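Local coordinates for protein glutathione s-transferase (Oryza sativa, PDB 1OYJ) that conjugates reduced glutathione to a wide range of hydrophobic electrophiles as a tau-class glutathione transferase, probably including herbicides among its targets, at residues E36-L39 with G40-S43; A97-A100 with R101-R105; M137-I140 with L141-L144; G149-E152 with F153-G156; A168-P171 with F172-W175. All blocks are in the same frame, centred on the assembly; numbering follows the deposited sequence. Where two conformers were deposited one is given.

Interactions 1 and 2 lie on surfaces that work with partners. Interaction 1 is an exposed loop of the thioredoxin-like domain, and its chemistry is polar: a carboxylate, a turn and a lysine on glutathione. The other four belong to the helical C-terminal domain. Interaction 2 is partly buried in helix 97-124 and sends several of its polar ends to the second subunit. Interactions 3 and 5 are buried, with apolar side chains and backbone bonds, though interaction 3 has a salt bridge as well. Interaction 4 is a partly buried loop held by an arginine and aromatic rings. Interactions 3, 4 and 5 touch one another through L144, F154 and L169.

Interaction 1 of 5, residues E36-L39 with G40-S43; sequences EEDL and GNKS. With GSH (glutathione), chain N.
K42 reaches back along L39 and on to glutathione. K42 CB starts 4.4 Å from E37 OE1. K42 CG lies 3.5 Å from L39 O. K42 CD is 4.0 Å from L39 O, and K42 CE returns to 3.3 Å from it. CG is anti to the carbonyl carbon (chi1 -67°), and the chain runs out extended from there. That carries K42 NZ to the glycyl carboxylate of glutathione, where it gives a hydrogen bond to O31 at 2.8 Å. NZ also bonds to R54 O, so the ammonium group has two partners. K42 is an experimentally established glutathione-binding residue. L39 CD1 touches the cysteinyl CB2 of the ligand. Residues D38 to N41 form a type I beta turn. D38 OD1 accepts from G40 N at 2.9 Å, closing an Asx turn; the donor sits above the carboxylate plane. E37 holds the far end with both oxygens. S43 N bonds to E37 OE1 at 3.0 Å and S43 OG to E37 OE2 at 2.7 Å, each on the syn lone pair. With an alanine at E37, S43 N and OG would probably lose this acceptor and the loop end would be freer to move. S43 OG also caps L46 N. The loop thus runs from strand 33-36, at the sheet edge, into helix 44-49, with E37 against L46, K42 against L47, and L39 on F12 and I56.

Interaction 2 of 5, residues A97-A100 with R101-R105; sequences AAYA and RATAR
Y99 and T103 stand one turn apart on helix 97-124, and their side chains slant across each other. T103 OG1 comes obliquely to the tyrosine ring, 3.5 Å from Y99 CE2. The ring is placed there by a CG anti to the backbone N (chi1 -168°). T103 OG1 also sits 3.3 Å from Y99 O, at best a weak bond. The firm tie is T103 N to Y99 O at 2.9 Å. R101 leaves the helix in another direction. Its CG passes 3.4 Å from A97 O, and its chain then bends at chi3 (75°). A97 O also takes R101 N at 2.8 Å, in a bond that is almost straight. A98 O and A100 O accept from A102 N and A104 N in i to i+4 bonds too, but less straight ones. The polar ends of the long side chains work outside the segments. Y99 OH bonds to P65 O of the second subunit, and its ring makes a cation-pi contact with R64 of that subunit. R101 NH1 bonds to P88 O, while R101 NE and R105 NH2 both bridge to D78 of the second subunit. The small A98 and A102 let that subunit pack close. Such a start to the first helix of the C-terminal domain, set against the N-terminal domain of the partner, is typical of the glutathione transferase dimer interface.

Interaction 3 of 5, residues M137-I140 with L141-L144; sequences MAEI and LRTL
An i to i+3 salt bridge on helix 127-148 joins E139 to R142. R142 NH1 gives a hydrogen bond to E139 OE1 at 2.7 Å, with a bent N-H...O angle of 139°. The nitrogen meets OE1 nearly end-on to its C-O bond. The side chains cross at about a right angle, and the carboxylate and guanidinium planes are 40° apart. The arginine runs extended from CG to NE, while the glutamate bends back at chi2 (63°) to meet it. A138 CB lies over one face of the guanidinium, 3.9 Å from R142 NH1. A leucine in place of R142 carries no charge, and E139 OE1 would probably be left without its mate. E139 OE2 is 2.6 Å from a water that also bonds to T143 OG1. Below these groups run i to i+4 backbone bonds, from L141 N to M137 O through L144 N to I140 O. Other side-chain contacts are apolar: M137 SD is 4.1 Å from L141 CG, and I140 CG2 is 4.3 Å from L144 CD1. I140 also touches a bound glutathione. Around the helix, I140 and T143 face helix 97-124 through Y110. M137 and L141 pack on helix 176-183 and F185, and A138 and R142 on V190 of helix 187-190.

Interaction 4 of 5, residues G149-E152 with F153-G156; sequences GDRE and FFGG
E152 O lies over one face of the F153 ring, 3.7 Å from F153 CG. The side chain of E152 runs beside the ring and points the same way. E152 CD comes within 3.6 Å of F153 CE2, with the carboxylate and ring planes 36° apart. E152 reaches this place because its CG is anti to the backbone N (chi1 -168°) and the rest of the chain is extended. The guanidinium of R151 is the second flat group. F154 O lies over one of its faces, 3.2 Å from R151 NH2, but the angle is too poor for a hydrogen bond. F153 O approaches the same group obliquely, and R151 NE gives it a long, weak bond of 3.5 Å. Residues 149-156 lie in the loop that carries the chain from helix 127-148 to helix 164-169 in the all-helical C-terminal domain. The arginine folds back over this loop with a bend at chi3 (-50°). R151 CB touches F153 O too, at 3.3 Å. R151 NH2 comes obliquely to the F154 ring, 4.2 Å from F154 CD1. Its charge is met more firmly by E147, with which NH2 forms a salt bridge. D166 of helix 164-169 takes F154 N on one carboxylate oxygen and G155 N on the other, while the F154 ring meets W197 edge-to-face. E152 O, the oxygen over the F153 ring, also accepts from R200 NH1.

Interaction 5 of 5, residues A168-P171 with F172-W175; sequences ALVP and FTAW
T173 grips V170 O twice. T173 OG1 bonds to it at 2.7 Å in the carbonyl plane, and T173 N bonds to it at 2.9 Å from well above that plane. The hydroxyl reaches the oxygen because OG1 sits between the backbone N and the carbonyl carbon (chi1 66°). The backbone bond belongs to a run of i to i+3 turns that leads out of helix 164-169, near the centre of the chain, in the helical C-terminal domain. Residues 172-174 keep helical backbone angles but lack the regular helix bonds. F172 N bonds to L169 O at 2.9 Å, and A174 N to P171 O at 3.1 Å. W175 N continues the run with a bond to F172 O. P171 has no N-H of its own to give. P171 CB lies 3.3 Å from F172 N. The F172 ring turns its edge to the backbone, with F172 CD1 3.9 Å from A168 O in the ring plane. R20 NE bonds to that same carbonyl. Further out, P171 and F172 rest on P16, and V170 on I23, both of helix 16-28 in the thioredoxin-like domain. On other sides T173 packs on W197 and A198 of helix 192-201, and A174 and W175 on V217 of helix 214-229. W175 CD1 lies 3.4 Å from P171 O, at the ring edge. A water in the plane of the ring bridges the two residues, accepting from W175 NE1 at 2.7 Å and donating to P171 O.

Interaction 1 of 5, residues E36-L39 with G40-S43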
loop_
_atom_site.group_PDB
_atom_site.type_symbol
_atom_site.label_atom_id
_atom_site.label_comp_id
_atom_site.label_asym_id
_atom_site.label_seq_id
_atom_site.Cartn_x
_atom_site.Cartn_y
_atom_site.Cartn_z
ATOM N N GLU A 36 -3.687 -18.290 17.167
ATOM C CA GLU A 36 -3.719 -17.068 17.939
ATOM C C GLU A 36 -2.324 -16.667 18.445
ATOM O O GLU A 36 -1.697 -17.390 19.240
ATOM C CB GLU A 36 -4.650 -17.234 19.140
ATOM C CG GLU A 36 -4.814 -15.970 19.965
ATOM C CD GLU A 36 -5.732 -14.934 19.286
ATOM O OE1 GLU A 36 -6.619 -15.324 18.566
ATOM O OE2 GLU A 36 -5.537 -13.738 19.496
ATOM N N GLU A 37 -1.855 -15.491 18.118
ATOM C CA GLU A 37 -0.570 -15.088 18.657
ATOM C C GLU A 37 -0.687 -14.156 19.842
ATOM O O GLU A 37 -1.489 -13.279 19.823
ATOM C CB GLU A 37 0.231 -14.329 17.595
ATOM C CG GLU A 37 0.748 -15.204 16.473
ATOM C CD GLU A 37 2.075 -15.865 16.835
ATOM O OE1 GLU A 37 2.766 -15.357 17.747
ATOM O OE2 GLU A 37 2.446 -16.830 16.142
ATOM N N ASP A 38 0.244 -14.252 20.793
ATOM C CA ASP A 38 0.306 -13.294 21.892
ATOM C C ASP A 38 1.272 -12.219 21.464
ATOM O O ASP A 38 2.523 -12.412 21.450
ATOM C CB ASP A 38 0.810 -13.999 23.188
ATOM C CG ASP A 38 1.086 -13.024 24.349
ATOM O OD1 ASP A 38 0.995 -11.782 24.178
ATOM O OD2 ASP A 38 1.443 -13.459 25.486
ATOM N N LEU A 39 0.778 -11.036 21.164
ATOM C CA LEU A 39 1.675 -10.027 20.588
ATOM C C LEU A 39 2.781 -9.519 21.528
ATOM O O LEU A 39 3.831 -8.995 21.036
ATOM C CB LEU A 39 0.900 -8.905 19.954
ATOM C CG LEU A 39 0.085 -9.381 18.748
ATOM C CD1 LEU A 39 -0.626 -8.166 18.128
ATOM C CD2 LEU A 39 0.870 -10.038 17.609
ATOM N N GLY A 40 2.593 -9.765 22.831
ATOM C CA GLY A 40 3.564 -9.461 23.862
ATOM C C GLY A 40 4.539 -10.622 24.003
ATOM O O GLY A 40 5.563 -10.513 24.695
ATOM N N ASN A 41 4.268 -11.727 23.321
ATOM C CA ASN A 41 5.120 -12.895 23.440
ATOM C C ASN A 41 5.060 -13.608 22.069
ATOM O O ASN A 41 4.646 -14.729 21.925
ATOM C CB ASN A 41 4.656 -13.702 24.693
ATOM C CG ASN A 41 5.605 -14.765 25.116
ATOM O OD1 ASN A 41 6.776 -14.517 25.440
ATOM N ND2 ASN A 41 5.087 -15.990 25.191
ATOM N N LYS A 42 5.505 -12.915 21.045
ATOM C CA LYS A 42 5.421 -13.432 19.680
ATOM C C LYS A 42 6.108 -14.763 19.520
ATOM O O LYS A 42 7.133 -14.982 20.130
ATOM C CB LYS A 42 5.944 -12.456 18.676
ATOM C CG LYS A 42 5.067 -11.174 18.548
ATOM C CD LYS A 42 5.649 -10.084 17.654
ATOM C CE LYS A 42 5.040 -8.707 17.929
ATOM N NZ LYS A 42 5.618 -7.522 17.133
ATOM N N SER A 43 5.554 -15.666 18.705
ATOM C CA SER A 43 6.189 -16.972 18.534
ATOM C C SER A 43 7.397 -16.947 17.634
ATOM O O SER A 43 7.555 -16.100 16.723
ATOM C CB SER A 43 5.176 -17.956 17.947
ATOM O OG SER A 43 4.995 -17.699 16.592
HETATM N N1 GSH N . 0.119 -3.173 7.455
HETATM C CA1 GSH N . -0.468 -4.187 8.269
HETATM C C1 GSH N . -1.336 -5.206 7.634
HETATM O O11 GSH N . -1.435 -6.396 7.847
HETATM O O12 GSH N . -2.070 -4.720 6.801
HETATM C CB1 GSH N . -0.557 -4.024 9.771
HETATM C CG1 GSH N . -0.956 -5.260 10.585
HETATM C CD1 GSH N . -0.883 -4.915 12.068
HETATM O OE1 GSH N . -0.941 -3.740 12.387
HETATM N N2 GSH N . -0.809 -5.893 12.972
HETATM C CA2 GSH N . -0.733 -5.613 14.384
HETATM C C2 GSH N . 0.610 -6.210 14.838
HETATM O O2 GSH N . 0.802 -7.374 14.550
HETATM C CB2 GSH N . -1.921 -6.302 15.055
HETATM S SG2 GSH N . -3.494 -5.443 14.659
HETATM N N3 GSH N . 1.614 -5.473 15.314
HETATM C CA3 GSH N . 2.263 -6.165 16.457
HETATM C C3 GSH N . 2.677 -5.448 17.742
HETATM O O31 GSH N . 3.800 -5.678 18.296
HETATM O O32 GSH N . 1.893 -4.681 18.281
HETATM O O HOH W 1 2.428 -15.652 20.552
HETATM O O HOH W 2 6.669 -10.177 21.470
#

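Interaction 2 of 5, residues A97-A100 with R101-R105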
loop_
_atom_site.group_PDB
_atom_site.type_symbol
_atom_site.label_atom_id
_atom_site.label_comp_id
_atom_site.label_asym_id
_atom_site.label_seq_id
_atom_site.Cartn_x
_atom_site.Cartn_y
_atom_site.Cartn_z
ATOM N N ALA A 97 -11.985 -3.484 -16.663
ATOM C CA ALA A 97 -11.333 -4.214 -15.613
ATOM C C ALA A 97 -10.102 -3.480 -15.102
ATOM O O ALA A 97 -9.955 -3.326 -13.918
ATOM C CB ALA A 97 -10.899 -5.571 -16.122
ATOM N N ALA A 98 -9.242 -3.057 -15.998
ATOM C CA ALA A 98 -8.020 -2.409 -15.578
ATOM C C ALA A 98 -8.282 -1.181 -14.697
ATOM O O ALA A 98 -7.672 -0.987 -13.584
ATOM C CB ALA A 98 -7.220 -2.017 -16.757
ATOM N N TYR A 99 -9.237 -0.387 -15.129
ATOM C CA TYR A 99 -9.505 0.829 -14.413
ATOM C C TYR A 99 -10.196 0.522 -13.069
ATOM O O TYR A 99 -9.924 1.135 -12.056
ATOM C CB TYR A 99 -10.322 1.810 -15.228
ATOM C CG TYR A 99 -10.359 3.196 -14.598
ATOM C CD1 TYR A 99 -9.285 4.029 -14.706
ATOM C CD2 TYR A 99 -11.473 3.646 -13.940
ATOM C CE1 TYR A 99 -9.291 5.319 -14.148
ATOM C CE2 TYR A 99 -11.493 4.920 -13.320
ATOM C CZ TYR A 99 -10.422 5.749 -13.462
ATOM O OH TYR A 99 -10.385 7.024 -12.936
ATOM N N ALA A 100 -11.081 -0.461 -13.092
ATOM C CA ALA A 100 -11.797 -0.877 -11.886
ATOM C C ALA A 100 -10.799 -1.440 -10.846
ATOM O O ALA A 100 -10.863 -1.099 -9.626
ATOM C CB ALA A 100 -12.875 -1.853 -12.258
ATOM N N ARG A 101 -9.855 -2.273 -11.307
ATOM C CA ARG A 101 -8.790 -2.686 -10.391
ATOM C C ARG A 101 -8.009 -1.539 -9.766
ATOM O O ARG A 101 -7.687 -1.605 -8.525
ATOM C CB ARG A 101 -7.818 -3.628 -11.061
ATOM C CG ARG A 101 -8.369 -4.996 -11.368
ATOM C CD ARG A 101 -7.501 -5.818 -12.407
ATOM N NE ARG A 101 -6.270 -6.350 -11.849
ATOM C CZ ARG A 101 -6.169 -7.544 -11.274
ATOM N NH1 ARG A 101 -7.242 -8.318 -11.149
ATOM N NH2 ARG A 101 -5.009 -7.980 -10.787
ATOM N N ALA A 102 -7.648 -0.521 -10.562
ATOM C CA ALA A 102 -6.870 0.583 -10.063
ATOM C C ALA A 102 -7.706 1.337 -9.014
ATOM O O ALA A 102 -7.207 1.738 -8.006
ATOM C CB ALA A 102 -6.412 1.511 -11.206
ATOM N N THR A 103 -8.974 1.594 -9.317
ATOM C CA THR A 103 -9.862 2.241 -8.375
ATOM C C THR A 103 -10.008 1.492 -7.055
ATOM O O THR A 103 -9.895 2.055 -5.945
ATOM C CB THR A 103 -11.263 2.472 -9.135
ATOM O OG1 THR A 103 -11.078 3.517 -10.089
ATOM C CG2 THR A 103 -12.359 3.000 -8.198
ATOM N N ALA A 104 -10.117 0.192 -7.147
ATOM C CA ALA A 104 -10.174 -0.643 -5.962
ATOM C C ALA A 104 -8.882 -0.616 -5.155
ATOM O O ALA A 104 -8.941 -0.493 -3.939
ATOM C CB ALA A 104 -10.607 -2.033 -6.333
ATOM N N ARG A 105 -7.730 -0.641 -5.810
ATOM C CA ARG A 105 -6.501 -0.537 -5.056
ATOM C C ARG A 105 -6.340 0.824 -4.420
ATOM O O ARG A 105 -5.874 0.904 -3.320
ATOM C CB ARG A 105 -5.255 -0.920 -5.802
ATOM C CG ARG A 105 -5.271 -2.349 -6.422
ATOM C CD ARG A 105 -3.995 -2.631 -7.314
ATOM N NE ARG A 105 -3.796 -4.056 -7.614
ATOM C CZ ARG A 105 -3.763 -4.600 -8.812
ATOM N NH1 ARG A 105 -3.674 -5.919 -8.898
ATOM N NH2 ARG A 105 -3.796 -3.879 -9.926
#

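Interaction 3 of 5, residues M137-I140 with L141-L144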
loop_
_atom_site.group_PDB
_atom_site.type_symbol
_atom_site.label_atom_id
_atom_site.label_comp_id
_atom_site.label_asym_id
_atom_site.label_seq_id
_atom_site.Cartn_x
_atom_site.Cartn_y
_atom_site.Cartn_z
ATOM N N MET A 137 -12.484 11.905 11.801
ATOM C CA MET A 137 -13.034 10.559 11.563
ATOM C C MET A 137 -14.348 10.640 10.808
ATOM O O MET A 137 -14.522 9.942 9.802
ATOM C CB MET A 137 -13.190 9.698 12.813
ATOM C CG MET A 137 -13.756 8.271 12.482
ATOM S SD MET A 137 -12.804 7.280 11.201
ATOM C CE MET A 137 -11.543 6.829 12.213
ATOM N N ALA A 138 -15.239 11.524 11.251
ATOM C CA ALA A 138 -16.521 11.674 10.554
ATOM C C ALA A 138 -16.330 11.994 9.070
ATOM O O ALA A 138 -17.108 11.510 8.260
ATOM C CB ALA A 138 -17.332 12.709 11.146
ATOM N N GLU A 139 -15.375 12.876 8.744
ATOM C CA GLU A 139 -15.131 13.288 7.406
ATOM C C GLU A 139 -14.537 12.130 6.602
ATOM O O GLU A 139 -14.879 12.000 5.464
ATOM C CB GLU A 139 -14.212 14.551 7.380
ATOM C CG GLU A 139 -14.106 15.185 6.073
ATOM C CD GLU A 139 -15.434 15.724 5.546
ATOM O OE1 GLU A 139 -16.420 15.940 6.336
ATOM O OE2 GLU A 139 -15.423 15.882 4.288
ATOM N N ILE A 140 -13.648 11.334 7.186
ATOM C CA ILE A 140 -13.142 10.104 6.521
ATOM C C ILE A 140 -14.371 9.161 6.119
ATOM O O ILE A 140 -14.495 8.671 4.974
ATOM C CB ILE A 140 -12.230 9.400 7.476
ATOM C CG1 ILE A 140 -10.904 10.112 7.404
ATOM C CG2 ILE A 140 -11.985 7.919 7.053
ATOM C CD1 ILE A 140 -9.960 9.674 8.345
ATOM N N LEU A 141 -15.291 9.021 7.038
ATOM C CA LEU A 141 -16.454 8.189 6.768
ATOM C C LEU A 141 -17.330 8.837 5.679
ATOM O O LEU A 141 -17.885 8.141 4.827
ATOM C CB LEU A 141 -17.248 7.955 8.035
ATOM C CG LEU A 141 -16.417 7.247 9.160
ATOM C CD1 LEU A 141 -17.325 7.102 10.421
ATOM C CD2 LEU A 141 -16.042 5.903 8.649
ATOM N N ARG A 142 -17.397 10.156 5.683
ATOM C CA ARG A 142 -18.173 10.842 4.629
ATOM C C ARG A 142 -17.498 10.673 3.281
ATOM O O ARG A 142 -18.172 10.545 2.242
ATOM C CB ARG A 142 -18.339 12.348 4.947
ATOM C CG ARG A 142 -19.433 12.716 5.913
ATOM C CD ARG A 142 -19.503 14.244 6.160
ATOM N NE ARG A 142 -20.108 14.598 7.430
ATOM C CZ ARG A 142 -19.439 15.128 8.458
ATOM N NH1 ARG A 142 -18.116 15.345 8.404
ATOM N NH2 ARG A 142 -20.100 15.422 9.557
ATOM N N THR A 143 -16.179 10.629 3.281
ATOM C CA THR A 143 -15.406 10.412 2.070
ATOM C C THR A 143 -15.626 8.985 1.504
ATOM O O THR A 143 -15.907 8.836 0.276
ATOM C CB THR A 143 -13.871 10.618 2.346
ATOM O OG1 THR A 143 -13.665 11.960 2.732
ATOM C CG2 THR A 143 -13.054 10.363 1.094
ATOM N N LEU A 144 -15.653 7.997 2.401
ATOM C CA LEU A 144 -15.965 6.623 2.017
ATOM C C LEU A 144 -17.387 6.559 1.459
ATOM O O LEU A 144 -17.708 5.916 0.381
ATOM C CB LEU A 144 -15.711 5.613 3.132
ATOM C CG LEU A 144 -14.200 5.484 3.365
ATOM C CD1 LEU A 144 -13.939 4.932 4.742
ATOM C CD2 LEU A 144 -13.494 4.671 2.190
HETATM O O HOH W 3 -14.975 14.274 2.319
#

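Interaction 4 of 5, residues G149-E152 with F153-G156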
loop_
_atom_site.group_PDB
_atom_site.type_symbol
_atom_site.label_atom_id
_atom_site.label_comp_id
_atom_site.label_asym_id
_atom_site.label_seq_id
_atom_site.Cartn_x
_atom_site.Cartn_y
_atom_site.Cartn_z
ATOM N N GLY A 149 -21.387 5.876 -3.059
ATOM C CA GLY A 149 -22.455 6.458 -3.833
ATOM C C GLY A 149 -23.715 5.691 -3.578
ATOM O O GLY A 149 -24.098 5.464 -2.441
ATOM N N ASP A 150 -24.320 5.224 -4.649
ATOM C CA ASP A 150 -25.610 4.603 -4.557
ATOM C C ASP A 150 -25.465 3.094 -4.715
ATOM O O ASP A 150 -26.423 2.408 -4.767
ATOM C CB ASP A 150 -26.423 5.251 -5.648
ATOM C CG ASP A 150 -27.841 4.879 -5.625
ATOM O OD1 ASP A 150 -28.484 4.674 -6.672
ATOM O OD2 ASP A 150 -28.422 4.810 -4.521
ATOM N N ARG A 151 -24.234 2.572 -4.718
ATOM C CA ARG A 151 -24.019 1.128 -4.902
ATOM C C ARG A 151 -24.288 0.315 -3.612
ATOM O O ARG A 151 -24.345 0.854 -2.512
ATOM C CB ARG A 151 -22.570 0.880 -5.334
ATOM C CG ARG A 151 -22.205 1.731 -6.554
ATOM C CD ARG A 151 -20.761 1.574 -7.040
ATOM N NE ARG A 151 -19.731 1.705 -6.026
ATOM C CZ ARG A 151 -18.580 2.384 -6.189
ATOM N NH1 ARG A 151 -18.320 3.008 -7.325
ATOM N NH2 ARG A 151 -17.695 2.464 -5.226
ATOM N N GLU A 152 -24.553 -0.953 -3.810
ATOM C CA GLU A 152 -24.819 -1.902 -2.747
ATOM C C GLU A 152 -23.435 -2.221 -2.101
ATOM O O GLU A 152 -23.308 -2.198 -0.864
ATOM C CB GLU A 152 -25.386 -3.154 -3.345
ATOM C CG GLU A 152 -25.956 -4.068 -2.277
ATOM C CD GLU A 152 -26.516 -5.419 -2.770
ATOM O OE1 GLU A 152 -26.365 -5.798 -3.956
ATOM O OE2 GLU A 152 -27.091 -6.128 -1.918
ATOM N N PHE A 153 -22.435 -2.371 -2.956
ATOM C CA PHE A 153 -21.047 -2.641 -2.502
ATOM C C PHE A 153 -20.017 -1.717 -3.170
ATOM O O PHE A 153 -20.260 -1.230 -4.277
ATOM C CB PHE A 153 -20.636 -4.093 -2.820
ATOM C CG PHE A 153 -21.438 -5.150 -2.036
ATOM C CD1 PHE A 153 -21.180 -5.432 -0.658
ATOM C CD2 PHE A 153 -22.452 -5.835 -2.680
ATOM C CE1 PHE A 153 -21.955 -6.372 -0.023
ATOM C CE2 PHE A 153 -23.211 -6.738 -2.032
ATOM C CZ PHE A 153 -22.967 -7.034 -0.734
ATOM N N PHE A 154 -18.842 -1.558 -2.516
ATOM C CA PHE A 154 -17.771 -0.794 -3.109
ATOM C C PHE A 154 -17.367 -1.416 -4.381
ATOM O O PHE A 154 -17.077 -0.701 -5.294
ATOM C CB PHE A 154 -16.543 -0.584 -2.185
ATOM C CG PHE A 154 -16.816 0.388 -1.071
ATOM C CD1 PHE A 154 -16.563 1.732 -1.212
ATOM C CD2 PHE A 154 -17.354 -0.053 0.076
ATOM C CE1 PHE A 154 -16.885 2.649 -0.272
ATOM C CE2 PHE A 154 -17.648 0.824 1.094
ATOM C CZ PHE A 154 -17.398 2.258 0.906
ATOM N N GLY A 155 -17.297 -2.720 -4.465
ATOM C CA GLY A 155 -17.030 -3.334 -5.763
ATOM C C GLY A 155 -17.999 -2.859 -6.878
ATOM O O GLY A 155 -19.223 -2.558 -6.629
ATOM N N GLY A 156 -17.481 -2.785 -8.111
ATOM C CA GLY A 156 -18.271 -2.260 -9.233
ATOM C C GLY A 156 -18.365 -3.080 -10.552
ATOM O O GLY A 156 -17.652 -2.796 -11.529
#

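Interaction 5 of 5, residues A168-P171 with F172-W175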
loop_
_atom_site.group_PDB
_atom_site.type_symbol
_atom_site.label_atom_id
_atom_site.label_comp_id
_atom_site.label_asym_id
_atom_site.label_seq_id
_atom_site.Cartn_x
_atom_site.Cartn_y
_atom_site.Cartn_z
ATOM N N ALA A 168 -11.532 -4.981 2.616
ATOM C CA ALA A 168 -10.573 -4.142 3.337
ATOM C C ALA A 168 -11.222 -3.292 4.437
ATOM O O ALA A 168 -10.606 -3.047 5.456
ATOM C CB ALA A 168 -9.862 -3.246 2.390
ATOM N N LEU A 169 -12.434 -2.791 4.189
ATOM C CA LEU A 169 -13.022 -1.816 5.111
ATOM C C LEU A 169 -13.910 -2.513 6.174
ATOM O O LEU A 169 -14.054 -2.038 7.304
ATOM C CB LEU A 169 -13.960 -0.881 4.305
ATOM C CG LEU A 169 -14.660 0.231 5.118
ATOM C CD1 LEU A 169 -13.706 1.045 5.934
ATOM C CD2 LEU A 169 -15.447 1.138 4.200
ATOM N N VAL A 170 -14.506 -3.655 5.796
ATOM C CA VAL A 170 -15.593 -4.206 6.682
ATOM C C VAL A 170 -15.220 -4.506 8.121
ATOM O O VAL A 170 -16.027 -4.260 8.995
ATOM C CB VAL A 170 -16.347 -5.334 6.057
ATOM C CG1 VAL A 170 -15.555 -6.544 5.949
ATOM C CG2 VAL A 170 -17.722 -5.571 6.740
ATOM N N PRO A 171 -14.003 -4.970 8.406
ATOM C CA PRO A 171 -13.665 -5.174 9.815
ATOM C C PRO A 171 -13.768 -3.927 10.680
ATOM O O PRO A 171 -14.135 -4.006 11.856
ATOM C CB PRO A 171 -12.262 -5.762 9.787
ATOM C CG PRO A 171 -12.144 -6.358 8.352
ATOM C CD PRO A 171 -12.914 -5.399 7.502
ATOM N N PHE A 172 -13.563 -2.766 10.096
ATOM C CA PHE A 172 -13.651 -1.581 10.868
ATOM C C PHE A 172 -15.095 -1.222 11.234
ATOM O O PHE A 172 -15.305 -0.426 12.148
ATOM C CB PHE A 172 -12.928 -0.421 10.140
ATOM C CG PHE A 172 -11.465 -0.629 10.015
ATOM C CD1 PHE A 172 -10.883 -1.127 8.838
ATOM C CD2 PHE A 172 -10.642 -0.384 11.084
ATOM C CE1 PHE A 172 -9.512 -1.315 8.825
ATOM C CE2 PHE A 172 -9.333 -0.607 11.009
ATOM C CZ PHE A 172 -8.767 -1.062 9.907
ATOM N N THR A 173 -16.063 -1.839 10.543
ATOM C CA THR A 173 -17.465 -1.610 10.933
ATOM C C THR A 173 -17.684 -2.072 12.406
ATOM O O THR A 173 -18.541 -1.562 13.102
ATOM C CB THR A 173 -18.459 -2.270 10.043
ATOM O OG1 THR A 173 -18.379 -3.725 10.111
ATOM C CG2 THR A 173 -18.274 -1.813 8.604
ATOM N N ALA A 174 -16.872 -3.017 12.878
ATOM C CA ALA A 174 -16.979 -3.432 14.243
ATOM C C ALA A 174 -16.449 -2.403 15.283
ATOM O O ALA A 174 -16.729 -2.563 16.471
ATOM C CB ALA A 174 -16.265 -4.727 14.479
ATOM N N TRP A 175 -15.715 -1.417 14.803
ATOM C CA TRP A 175 -15.187 -0.324 15.589
ATOM C C TRP A 175 -16.035 0.911 15.449
ATOM O O TRP A 175 -15.754 1.915 16.116
ATOM C CB TRP A 175 -13.736 -0.042 15.143
ATOM C CG TRP A 175 -12.820 -1.206 15.255
ATOM C CD1 TRP A 175 -12.887 -2.326 14.593
ATOM C CD2 TRP A 175 -11.693 -1.344 16.132
ATOM N NE1 TRP A 175 -11.875 -3.175 14.951
ATOM C CE2 TRP A 175 -11.128 -2.583 15.901
ATOM C CE3 TRP A 175 -11.108 -0.540 17.072
ATOM C CZ2 TRP A 175 -9.991 -3.030 16.564
ATOM C CZ3 TRP A 175 -10.020 -1.028 17.756
ATOM C CH2 TRP A 175 -9.471 -2.225 17.480
HETATM O O HOH W 4 -12.450 -5.497 13.721
#